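Local coordinates for PTS system fructose-specific EIIB component (Bacillus subtilis, PDB 1BLE), which accepts a phosphoryl group from phospho-EIIA on a histidine and passes it to fructose as the sugar is taken up through the membrane, at residues M2-A7 with A80-E85; R30-S35 with S59-S64; K65-F70 with I94-P99. All blocks are in the same frame, centred on the assembly; numbering follows the deposited sequence.

Interaction 1: M2-A7 with A80-E85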
ATOM      1  N   MET A   2      21.843   6.906  -7.371  1.00 60.11           N
ATOM      2  CA  MET A   2      20.963   5.739  -7.596  1.00 56.36           C
ATOM      3  C   MET A   2      21.268   5.068  -8.926  1.00 54.65           C
ATOM      4  O   MET A   2      21.405   5.736  -9.960  1.00 55.37           O
ATOM      5  CB  MET A   2      19.502   6.205  -7.627  1.00 52.77           C
ATOM      6  CG  MET A   2      18.515   5.143  -7.378  1.00 52.86           C
ATOM      7  SD  MET A   2      16.845   5.772  -7.249  1.00 59.57           S
ATOM      8  CE  MET A   2      16.862   6.626  -5.734  1.00 49.13           C
ATOM      9  N   ASN A   3      21.334   3.744  -8.910  1.00 53.85           N
ATOM     10  CA  ASN A   3      21.643   2.995 -10.132  1.00 53.56           C
ATOM     11  C   ASN A   3      20.381   2.503 -10.824  1.00 51.48           C
ATOM     12  O   ASN A   3      19.753   1.532 -10.382  1.00 50.92           O
ATOM     13  CB  ASN A   3      22.591   1.816  -9.822  1.00 58.51           C
ATOM     14  CG  ASN A   3      22.969   0.995 -11.071  1.00 62.84           C
ATOM     15  OD1 ASN A   3      23.538  -0.074 -10.945  1.00 66.98           O
ATOM     16  ND2 ASN A   3      22.639   1.486 -12.264  1.00 66.34           N
ATOM     17  N   ILE A   4      20.022   3.188 -11.910  1.00 49.02           N
ATOM     18  CA  ILE A   4      18.839   2.891 -12.733  1.00 48.53           C
ATOM     19  C   ILE A   4      19.192   1.801 -13.780  1.00 49.74           C
ATOM     20  O   ILE A   4      19.872   2.075 -14.779  1.00 54.73           O
ATOM     21  CB  ILE A   4      18.358   4.193 -13.426  1.00 46.26           C
ATOM     22  CG1 ILE A   4      17.809   5.154 -12.373  1.00 46.88           C
ATOM     23  CG2 ILE A   4      17.355   3.896 -14.479  1.00 42.92           C
ATOM     24  CD1 ILE A   4      17.364   6.501 -12.924  1.00 48.49           C
ATOM     25  N   VAL A   5      18.702   0.578 -13.577  1.00 46.17           N
ATOM     26  CA  VAL A   5      19.032  -0.519 -14.462  1.00 44.61           C
ATOM     27  C   VAL A   5      18.157  -0.692 -15.704  1.00 46.07           C
ATOM     28  O   VAL A   5      18.560  -1.370 -16.669  1.00 45.87           O
ATOM     29  CB  VAL A   5      19.125  -1.852 -13.668  1.00 43.13           C
ATOM     30  CG1 VAL A   5      20.124  -1.741 -12.580  1.00 46.93           C
ATOM     31  CG2 VAL A   5      17.823  -2.221 -13.072  1.00 41.86           C
ATOM     32  N   LEU A   6      16.974  -0.066 -15.690  1.00 46.50           N
ATOM     33  CA  LEU A   6      16.006  -0.162 -16.805  1.00 46.08           C
ATOM     34  C   LEU A   6      14.945   0.874 -16.609  1.00 44.72           C
ATOM     35  O   LEU A   6      14.483   1.010 -15.486  1.00 45.78           O
ATOM     36  CB  LEU A   6      15.297  -1.525 -16.770  1.00 44.44           C
ATOM     37  CG  LEU A   6      14.192  -1.849 -17.775  1.00 42.63           C
ATOM     38  CD1 LEU A   6      14.852  -2.241 -19.104  1.00 42.21           C
ATOM     39  CD2 LEU A   6      13.292  -2.969 -17.214  1.00 40.52           C
ATOM     40  N   ALA A   7      14.598   1.620 -17.664  1.00 44.76           N
ATOM     41  CA  ALA A   7      13.516   2.626 -17.619  1.00 44.05           C
ATOM     42  C   ALA A   7      12.542   2.010 -18.613  1.00 45.34           C
ATOM     43  O   ALA A   7      12.909   1.799 -19.758  1.00 49.07           O
ATOM     44  CB  ALA A   7      14.001   3.951 -18.099  1.00 40.52           C
ATOM     45  N   ALA A  80      17.501   0.262  -9.007  1.00 56.40           N
ATOM     46  CA  ALA A  80      16.083   0.398  -9.323  1.00 53.13           C
ATOM     47  C   ALA A  80      15.693   0.255 -10.773  1.00 53.67           C
ATOM     48  O   ALA A  80      16.506   0.406 -11.692  1.00 53.05           O
ATOM     49  CB  ALA A  80      15.595   1.726  -8.839  1.00 55.51           C
ATOM     50  N   MET A  81      14.394   0.069 -10.966  1.00 53.27           N
ATOM     51  CA  MET A  81      13.785  -0.087 -12.278  1.00 52.55           C
ATOM     52  C   MET A  81      12.575   0.860 -12.282  1.00 52.46           C
ATOM     53  O   MET A  81      11.756   0.817 -11.363  1.00 55.81           O
ATOM     54  CB  MET A  81      13.359  -1.541 -12.424  1.00 55.52           C
ATOM     55  CG  MET A  81      12.762  -1.878 -13.723  1.00 64.33           C
ATOM     56  SD  MET A  81      12.187  -3.547 -13.739  1.00 73.93           S
ATOM     57  CE  MET A  81      10.886  -3.299 -14.991  1.00 68.23           C
ATOM     58  N   LEU A  82      12.532   1.792 -13.241  1.00 52.40           N
ATOM     59  CA  LEU A  82      11.423   2.775 -13.362  1.00 49.82           C
ATOM     60  C   LEU A  82      10.346   2.337 -14.374  1.00 49.64           C
ATOM     61  O   LEU A  82      10.647   1.704 -15.403  1.00 50.96           O
ATOM     62  CB  LEU A  82      11.967   4.133 -13.796  1.00 46.67           C
ATOM     63  CG  LEU A  82      13.097   4.701 -12.939  1.00 45.24           C
ATOM     64  CD1 LEU A  82      13.613   5.996 -13.528  1.00 49.10           C
ATOM     65  CD2 LEU A  82      12.585   4.958 -11.539  1.00 48.49           C
ATOM     66  N   LEU A  83       9.096   2.663 -14.063  1.00 45.37           N
ATOM     67  CA  LEU A  83       7.981   2.355 -14.927  1.00 43.62           C
ATOM     68  C   LEU A  83       7.349   3.662 -15.356  1.00 43.54           C
ATOM     69  O   LEU A  83       7.127   4.555 -14.527  1.00 45.07           O
ATOM     70  CB  LEU A  83       6.971   1.512 -14.177  1.00 48.62           C
ATOM     71  CG  LEU A  83       7.300   0.020 -14.229  1.00 53.66           C
ATOM     72  CD1 LEU A  83       6.322  -0.754 -13.348  1.00 54.00           C
ATOM     73  CD2 LEU A  83       7.235  -0.450 -15.682  1.00 52.03           C
ATOM     74  N   PHE A  84       7.059   3.790 -16.644  1.00 41.75           N
ATOM     75  CA  PHE A  84       6.460   5.018 -17.168  1.00 42.81           C
ATOM     76  C   PHE A  84       5.193   4.686 -17.949  1.00 44.56           C
ATOM     77  O   PHE A  84       5.076   3.623 -18.531  1.00 46.05           O
ATOM     78  CB  PHE A  84       7.462   5.765 -18.091  1.00 42.57           C
ATOM     79  CG  PHE A  84       8.688   6.283 -17.382  1.00 41.46           C
ATOM     80  CD1 PHE A  84       8.670   7.495 -16.726  1.00 40.53           C
ATOM     81  CD2 PHE A  84       9.842   5.518 -17.307  1.00 40.52           C
ATOM     82  CE1 PHE A  84       9.789   7.914 -16.007  1.00 41.12           C
ATOM     83  CE2 PHE A  84      10.934   5.937 -16.596  1.00 40.52           C
ATOM     84  CZ  PHE A  84      10.916   7.125 -15.950  1.00 40.52           C
ATOM     85  N   GLU A  85       4.232   5.598 -17.933  1.00 48.87           N
ATOM     86  CA  GLU A  85       2.969   5.441 -18.670  1.00 52.07           C
ATOM     87  C   GLU A  85       3.213   5.848 -20.123  1.00 55.96           C
ATOM     88  O   GLU A  85       2.559   5.328 -21.027  1.00 61.58           O
ATOM     89  CB  GLU A  85       1.942   6.450 -18.184  1.00 50.53           C
ATOM     90  CG  GLU A  85       0.799   6.026 -17.359  1.00 55.26           C
ATOM     91  CD  GLU A  85      -0.100   7.245 -17.127  1.00 64.13           C
ATOM     92  OE1 GLU A  85       0.346   8.231 -16.470  1.00 65.74           O
ATOM     93  OE2 GLU A  85      -1.233   7.252 -17.656  1.00 68.94           O
TER
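Ile-4, Leu-6 and Ala-7 of strand 3-10 meet Ala-80, Met-81, Leu-82 and Phe-84 of strand 79-84 where two parallel strands run side by side in the middle of the main sheet of this alpha/beta protein. Ala-80 is held by both of its backbone polar atoms: its N donates to Asn-3 O at 2.9 Å, while its O receives Val-5 N, also at 2.9 Å. Further on, Leu-82 N donates to Leu-6 O at 3.1 Å. Between the pair Ile-4/Ala-80 and the pair Ala-7/Leu-82, strand 3-10 spends two residues where its neighbour spends one, a beta bulge with which the psi of -17° at Val-5 is consistent.

The side chains divide between the two faces. On one, Leu-6 and Met-81 lie alongside each other, pointing the same way. Met-81 is extended, CG anti to the backbone N (chi1 -178°), and its SD is 3.7 Å from Leu-6 CD2, with CE also beside that methyl. Leu-19 and Trp-22 of helix 18-26 cover this pair. On the other face Ile-4 CD1 and Leu-82 CD1 touch at 3.8 Å, and Ala-7 CB approaches Phe-84 CE2 obliquely at 4.0 Å; the small alanine leaves room for the ring. Met-66 and Phe-70 of helix 63-71 lie over Leu-82 and Ile-4.

The chemistry is that of a buried strand pair: Asn-3, Val-5, Leu-6, Ala-80 and Leu-82 exchange backbone bonds across it, and branched or flexible side chains turn both faces into apolar surfaces on which helices can pack.

Interaction 2: R30-S35 with S59-S64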
ATOM      1  N   ARG A  30      14.151  -2.174  -5.848  1.00 67.83           N
ATOM      2  CA  ARG A  30      12.872  -1.479  -5.962  1.00 67.01           C
ATOM      3  C   ARG A  30      12.353  -1.118  -7.350  1.00 63.54           C
ATOM      4  O   ARG A  30      13.133  -0.948  -8.280  1.00 62.18           O
ATOM      5  CB  ARG A  30      12.954  -0.202  -5.149  1.00 69.17           C
ATOM      6  CG  ARG A  30      14.200   0.574  -5.419  1.00 69.59           C
ATOM      7  CD  ARG A  30      14.415   1.577  -4.299  1.00 80.02           C
ATOM      8  NE  ARG A  30      14.807   0.983  -3.010  1.00 80.66           N
ATOM      9  CZ  ARG A  30      14.583   1.565  -1.829  1.00 82.14           C
ATOM     10  NH1 ARG A  30      13.948   2.744  -1.779  1.00 80.82           N
ATOM     11  NH2 ARG A  30      15.055   1.017  -0.707  1.00 81.62           N
ATOM     12  N   ILE A  31      11.027  -0.976  -7.452  1.00 58.76           N
ATOM     13  CA  ILE A  31      10.330  -0.595  -8.672  1.00 53.43           C
ATOM     14  C   ILE A  31       9.645   0.723  -8.378  1.00 51.25           C
ATOM     15  O   ILE A  31       8.872   0.829  -7.442  1.00 49.63           O
ATOM     16  CB  ILE A  31       9.235  -1.586  -9.031  1.00 53.64           C
ATOM     17  CG1 ILE A  31       9.850  -2.888  -9.425  1.00 55.75           C
ATOM     18  CG2 ILE A  31       8.440  -1.128 -10.241  1.00 52.29           C
ATOM     19  CD1 ILE A  31       8.794  -3.853  -9.831  1.00 64.17           C
ATOM     20  N   ILE A  32       9.902   1.731  -9.183  1.00 48.89           N
ATOM     21  CA  ILE A  32       9.258   2.990  -8.936  1.00 49.46           C
ATOM     22  C   ILE A  32       8.459   3.418 -10.155  1.00 50.08           C
ATOM     23  O   ILE A  32       8.966   3.402 -11.279  1.00 51.81           O
ATOM     24  CB  ILE A  32      10.298   4.055  -8.593  1.00 48.40           C
ATOM     25  CG1 ILE A  32      11.090   3.623  -7.371  1.00 50.68           C
ATOM     26  CG2 ILE A  32       9.631   5.374  -8.331  1.00 44.16           C
ATOM     27  CD1 ILE A  32      12.427   4.301  -7.277  1.00 55.90           C
ATOM     28  N   VAL A  33       7.190   3.744  -9.941  1.00 50.45           N
ATOM     29  CA  VAL A  33       6.337   4.227 -11.043  1.00 48.93           C
ATOM     30  C   VAL A  33       6.474   5.746 -11.017  1.00 48.02           C
ATOM     31  O   VAL A  33       6.292   6.388  -9.973  1.00 48.04           O
ATOM     32  CB  VAL A  33       4.846   3.790 -10.872  1.00 45.60           C
ATOM     33  CG1 VAL A  33       3.952   4.523 -11.833  1.00 44.96           C
ATOM     34  CG2 VAL A  33       4.727   2.342 -11.162  1.00 42.42           C
ATOM     35  N   VAL A  34       6.907   6.307 -12.136  1.00 46.77           N
ATOM     36  CA  VAL A  34       7.114   7.755 -12.213  1.00 45.56           C
ATOM     37  C   VAL A  34       5.997   8.346 -13.084  1.00 46.06           C
ATOM     38  O   VAL A  34       5.884   8.028 -14.264  1.00 47.32           O
ATOM     39  CB  VAL A  34       8.535   8.067 -12.800  1.00 43.40           C
ATOM     40  CG1 VAL A  34       8.853   9.518 -12.722  1.00 43.16           C
ATOM     41  CG2 VAL A  34       9.611   7.275 -12.063  1.00 40.52           C
ATOM     42  N   SER A  35       5.126   9.142 -12.478  1.00 46.56           N
ATOM     43  CA  SER A  35       4.012   9.755 -13.210  1.00 49.27           C
ATOM     44  C   SER A  35       3.342  10.739 -12.307  1.00 51.35           C
ATOM     45  O   SER A  35       2.997  10.378 -11.208  1.00 52.07           O
ATOM     46  CB  SER A  35       2.977   8.708 -13.641  1.00 47.75           C
ATOM     47  OG  SER A  35       1.702   9.311 -13.856  1.00 42.59           O
ATOM     48  N   SER A  59       6.988   1.756  -5.149  1.00 51.48           N
ATOM     49  CA  SER A  59       6.360   3.019  -4.742  1.00 54.93           C
ATOM     50  C   SER A  59       6.070   3.863  -5.965  1.00 52.81           C
ATOM     51  O   SER A  59       6.620   3.618  -7.040  1.00 56.45           O
ATOM     52  CB  SER A  59       7.230   3.790  -3.752  1.00 54.71           C
ATOM     53  OG  SER A  59       8.237   4.505  -4.445  1.00 61.17           O
ATOM     54  N   ALA A  60       5.148   4.802  -5.835  1.00 50.58           N
ATOM     55  CA  ALA A  60       4.812   5.653  -6.976  1.00 50.00           C
ATOM     56  C   ALA A  60       5.040   7.117  -6.637  1.00 50.16           C
ATOM     57  O   ALA A  60       4.467   7.664  -5.698  1.00 52.24           O
ATOM     58  CB  ALA A  60       3.385   5.426  -7.438  1.00 45.05           C
ATOM     59  N   VAL A  61       5.912   7.743  -7.396  1.00 50.20           N
ATOM     60  CA  VAL A  61       6.227   9.127  -7.170  1.00 51.21           C
ATOM     61  C   VAL A  61       6.025   9.914  -8.461  1.00 53.94           C
ATOM     62  O   VAL A  61       5.747   9.338  -9.515  1.00 54.75           O
ATOM     63  CB  VAL A  61       7.673   9.244  -6.703  1.00 50.64           C
ATOM     64  CG1 VAL A  61       7.789   8.761  -5.320  1.00 47.13           C
ATOM     65  CG2 VAL A  61       8.601   8.433  -7.627  1.00 51.41           C
ATOM     66  N   SER A  62       6.157  11.232  -8.348  1.00 57.15           N
ATOM     67  CA  SER A  62       6.032  12.191  -9.446  1.00 61.28           C
ATOM     68  C   SER A  62       7.401  12.518 -10.068  1.00 64.14           C
ATOM     69  O   SER A  62       8.442  12.280  -9.451  1.00 65.57           O
ATOM     70  CB  SER A  62       5.408  13.483  -8.926  1.00 61.25           C
ATOM     71  OG  SER A  62       6.329  14.271  -8.180  1.00 59.59           O
ATOM     72  N   VAL A  63       7.398  13.111 -11.262  1.00 66.74           N
ATOM     73  CA  VAL A  63       8.649  13.458 -11.936  1.00 66.62           C
ATOM     74  C   VAL A  63       9.540  14.329 -11.061  1.00 68.68           C
ATOM     75  O   VAL A  63      10.760  14.210 -11.088  1.00 71.36           O
ATOM     76  CB  VAL A  63       8.386  14.151 -13.265  1.00 65.36           C
ATOM     77  CG1 VAL A  63       9.701  14.668 -13.873  1.00 63.81           C
ATOM     78  CG2 VAL A  63       7.714  13.153 -14.202  1.00 62.75           C
ATOM     79  N   SER A  64       8.914  15.128 -10.217  1.00 70.46           N
ATOM     80  CA  SER A  64       9.624  16.027  -9.312  1.00 71.33           C
ATOM     81  C   SER A  64      10.330  15.321  -8.126  1.00 70.38           C
ATOM     82  O   SER A  64      11.503  15.625  -7.833  1.00 72.78           O
ATOM     83  CB  SER A  64       8.639  17.099  -8.831  1.00 73.00           C
ATOM     84  OG  SER A  64       7.740  17.443  -9.901  1.00 80.30           O
TER
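Ile-32 and Val-61 cross obliquely on one face of a parallel strand pair, methyl to methyl, CG2 of each forming the touching point. Val-61 has CG1 anti to its carbonyl carbon (chi1 -73°), which leaves CG2 between the backbone N and the carbonyl carbon and turned to meet Ile-32. On the same face Val-34 CG1, anti to its backbone N (chi1 -172°), reaches past the end of strand 57-61 to the start of helix 63-71. There it lies 4.0 Å from Val-63 CA and 4.1 Å from Val-63 CG2, the two valines standing at about a right angle. The opposite face carries a smaller pair, Val-33 CB against Ala-60 CB at 4.1 Å. Valine and isoleucine suit this pair because both substituents on their branched CB fill space beside the extended backbone.

Four backbone bonds set the register. Ser-59 N donates to Ile-31 O at 3.1 Å, and Ser-59 O accepts from Val-33 N at 3.0 Å. Val-33 O then takes Val-61 N at 2.9 Å, and Val-61 O takes Ser-35 N at 3.0 Å. The strands form a beta-alpha-beta unit through helices 36-40 and 42-49, with 57-61 outermost within this chain. Each is followed by a serine at the N-cap of the next helix. Ser-35 OG is bonded to Ile-38 N and also to Glu-85 OE1, whereas Ser-62 OG receives Ser-64 N only weakly. Met-43 of the second subunit packs on Ile-32, Ser-59 and Val-61.

Apolar side chains thus pack the two strands together on each face, while serine hydroxyls take up N-H groups of the helices that follow; the carboxylate of Glu-85, itself salt-bridged to an arginine, would probably polarise the Ser-35 hydroxyl.

Interaction 3: K65-F70 with I94-P99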
ATOM      1  N   LYS A  65       9.625  14.395  -7.458  1.00 65.29           N
ATOM      2  CA  LYS A  65      10.176  13.650  -6.327  1.00 59.34           C
ATOM      3  C   LYS A  65      11.204  12.655  -6.851  1.00 57.30           C
ATOM      4  O   LYS A  65      12.248  12.472  -6.241  1.00 57.57           O
ATOM      5  CB  LYS A  65       9.046  12.961  -5.545  1.00 60.39           C
ATOM      6  CG  LYS A  65       9.452  12.121  -4.312  1.00 65.72           C
ATOM      7  CD  LYS A  65       9.775  12.930  -3.056  1.00 69.72           C
ATOM      8  CE  LYS A  65      10.337  12.060  -1.911  1.00 70.36           C
ATOM      9  NZ  LYS A  65      10.638  12.927  -0.717  1.00 69.69           N
ATOM     10  N   MET A  66      10.950  12.053  -8.011  1.00 54.35           N
ATOM     11  CA  MET A  66      11.911  11.105  -8.590  1.00 54.97           C
ATOM     12  C   MET A  66      13.229  11.833  -8.777  1.00 55.58           C
ATOM     13  O   MET A  66      14.258  11.380  -8.304  1.00 57.70           O
ATOM     14  CB  MET A  66      11.430  10.536  -9.931  1.00 53.78           C
ATOM     15  CG  MET A  66      12.339   9.435 -10.486  1.00 51.30           C
ATOM     16  SD  MET A  66      12.573   8.108  -9.299  1.00 48.52           S
ATOM     17  CE  MET A  66      14.325   7.791  -9.420  1.00 44.99           C
ATOM     18  N   ALA A  67      13.166  13.008  -9.396  1.00 56.14           N
ATOM     19  CA  ALA A  67      14.337  13.861  -9.611  1.00 53.42           C
ATOM     20  C   ALA A  67      15.049  14.033  -8.283  1.00 52.14           C
ATOM     21  O   ALA A  67      16.245  13.738  -8.177  1.00 52.43           O
ATOM     22  CB  ALA A  67      13.916  15.212 -10.135  1.00 49.35           C
ATOM     23  N   LYS A  68      14.296  14.436  -7.252  1.00 51.75           N
ATOM     24  CA  LYS A  68      14.875  14.663  -5.919  1.00 51.30           C
ATOM     25  C   LYS A  68      15.452  13.415  -5.324  1.00 53.27           C
ATOM     26  O   LYS A  68      16.581  13.447  -4.862  1.00 54.74           O
ATOM     27  CB  LYS A  68      13.880  15.265  -4.934  1.00 48.81           C
ATOM     28  N   ALA A  69      14.733  12.297  -5.423  1.00 55.31           N
ATOM     29  CA  ALA A  69      15.208  11.022  -4.869  1.00 55.30           C
ATOM     30  C   ALA A  69      16.437  10.485  -5.596  1.00 55.39           C
ATOM     31  O   ALA A  69      17.374  10.026  -4.961  1.00 53.67           O
ATOM     32  CB  ALA A  69      14.108   9.995  -4.868  1.00 52.57           C
ATOM     33  N   PHE A  70      16.455  10.596  -6.916  1.00 58.05           N
ATOM     34  CA  PHE A  70      17.573  10.103  -7.700  1.00 61.02           C
ATOM     35  C   PHE A  70      18.902  10.597  -7.192  1.00 64.11           C
ATOM     36  O   PHE A  70      19.904   9.880  -7.251  1.00 64.54           O
ATOM     37  CB  PHE A  70      17.458  10.529  -9.148  1.00 60.30           C
ATOM     38  CG  PHE A  70      18.622  10.103  -9.967  1.00 63.08           C
ATOM     39  CD1 PHE A  70      18.976   8.758 -10.035  1.00 65.38           C
ATOM     40  CD2 PHE A  70      19.390  11.027 -10.655  1.00 64.69           C
ATOM     41  CE1 PHE A  70      20.077   8.329 -10.784  1.00 64.90           C
ATOM     42  CE2 PHE A  70      20.497  10.606 -11.410  1.00 64.86           C
ATOM     43  CZ  PHE A  70      20.837   9.253 -11.472  1.00 63.14           C
ATOM     44  N   ILE A  94      14.161  13.833 -17.377  1.00 63.26           N
ATOM     45  CA  ILE A  94      15.531  14.134 -17.799  1.00 66.38           C
ATOM     46  C   ILE A  94      15.796  15.637 -17.669  1.00 69.20           C
ATOM     47  O   ILE A  94      16.905  16.053 -17.347  1.00 68.56           O
ATOM     48  CB  ILE A  94      15.798  13.643 -19.226  1.00 64.73           C
ATOM     49  CG1 ILE A  94      15.788  12.117 -19.239  1.00 66.34           C
ATOM     50  CG2 ILE A  94      17.130  14.117 -19.714  1.00 62.32           C
ATOM     51  CD1 ILE A  94      15.752  11.496 -20.632  1.00 66.82           C
ATOM     52  N   GLU A  95      14.748  16.439 -17.838  1.00 73.58           N
ATOM     53  CA  GLU A  95      14.850  17.881 -17.689  1.00 76.78           C
ATOM     54  C   GLU A  95      14.813  18.242 -16.196  1.00 77.87           C
ATOM     55  O   GLU A  95      14.396  19.342 -15.825  1.00 82.07           O
ATOM     56  CB  GLU A  95      13.697  18.579 -18.408  1.00 77.66           C
ATOM     57  CG  GLU A  95      13.610  18.252 -19.859  1.00 83.97           C
ATOM     58  CD  GLU A  95      12.572  19.087 -20.562  1.00 91.21           C
ATOM     59  OE1 GLU A  95      11.578  19.509 -19.907  1.00 92.11           O
ATOM     60  OE2 GLU A  95      12.759  19.327 -21.779  1.00 95.25           O
ATOM     61  N   ALA A  96      15.134  17.273 -15.344  1.00 76.15           N
ATOM     62  CA  ALA A  96      15.188  17.488 -13.900  1.00 73.20           C
ATOM     63  C   ALA A  96      16.572  16.987 -13.414  1.00 71.58           C
ATOM     64  O   ALA A  96      16.914  17.084 -12.230  1.00 72.30           O
ATOM     65  CB  ALA A  96      14.029  16.782 -13.192  1.00 72.53           C
ATOM     66  N   GLY A  97      17.360  16.456 -14.353  1.00 68.18           N
ATOM     67  CA  GLY A  97      18.707  16.016 -14.038  1.00 69.99           C
ATOM     68  C   GLY A  97      18.970  14.566 -13.719  1.00 70.51           C
ATOM     69  O   GLY A  97      19.937  14.256 -13.018  1.00 72.62           O
ATOM     70  N   VAL A  98      18.145  13.678 -14.262  1.00 68.69           N
ATOM     71  CA  VAL A  98      18.279  12.251 -14.032  1.00 64.59           C
ATOM     72  C   VAL A  98      18.619  11.654 -15.389  1.00 63.66           C
ATOM     73  O   VAL A  98      17.778  11.599 -16.264  1.00 61.10           O
ATOM     74  CB  VAL A  98      16.943  11.637 -13.491  1.00 61.90           C
ATOM     75  CG1 VAL A  98      17.164  10.206 -13.050  1.00 60.55           C
ATOM     76  CG2 VAL A  98      16.392  12.469 -12.329  1.00 60.75           C
ATOM     77  N   PRO A  99      19.866  11.208 -15.583  1.00 65.03           N
ATOM     78  CA  PRO A  99      20.257  10.625 -16.866  1.00 66.24           C
ATOM     79  C   PRO A  99      19.685   9.224 -17.085  1.00 67.93           C
ATOM     80  O   PRO A  99      19.853   8.313 -16.257  1.00 73.55           O
ATOM     81  CB  PRO A  99      21.785  10.571 -16.756  1.00 64.50           C
ATOM     82  CG  PRO A  99      21.982  10.154 -15.344  1.00 65.11           C
ATOM     83  CD  PRO A  99      20.954  11.054 -14.599  1.00 67.27           C
TER
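Phe-70, near the end of helix 63-71, reaches across to Val-98 and Pro-99 in the loop after helix 88-94. Its CB is 3.9 Å from Val-98 CG2, and CG, anti to the backbone N (chi1 177°), comes up beside Val-98 CG1. CG and CD2 both meet that methyl, which sits over one ring face in a CH-pi contact, 3.5 Å from the centroid and 19° off the normal. Farther along, CE2 lies 3.3 Å from Pro-99 CD, and CZ is 3.6 Å from the same carbon. Gly-97 O stands at the ring edge, 4.0 Å from CE2. A flat aromatic suits this place because one face can cover a methyl while CE2 and CZ meet the proline CD obliquely. An alanine here would probably leave Val-98 CG1 and Pro-99 CD without the ring that covers them and open a gap beside Ile-4, which also touches Phe-70.

A turn earlier, Ala-67 CB meets Ala-96 CB at 3.4 Å, two small side chains that let helix and loop come close, and Val-98 CG2 lies 3.7 Å from Ala-67 CA. Gly-97 turns the loop with a positive phi of 96°, where a side chain would collide with the carbonyl O of Ala-96; its N is bonded to Ile-94 O. Met-2 and Ile-4 extend the apolar cluster toward the sheet.

The arrangement is typical of an alpha/beta fold: a helix following one parallel strand packs against the loop that brings the chain from the next helix back to the sheet, here to strand 102-107.

In the fold
Interactions 1 and 2 have centres about 9 Å apart, and interaction 3 lies about 11 Å from each. Strands 79-84 and 30-34 are neighbours in one sheet, probably hydrogen-bonded, Leu-83 N to Ile-32 O. Interactions 2 and 3 share helix 63-71, whose side chains link the buried strand contacts to the loop contact nearer the surface. Along the chain, interaction 2 falls wholly between the segments of interaction 1 and finishes before interaction 3 begins, while the segments of 1 and 3 alternate. Together they build one side of the EIIB sheet: the side chains of Met-81 and Ile-31 come within about 11 Å of that of active-site His-15, whereas interaction 3 lies away from it. Interactions 2 and 3 also touch the second subunit.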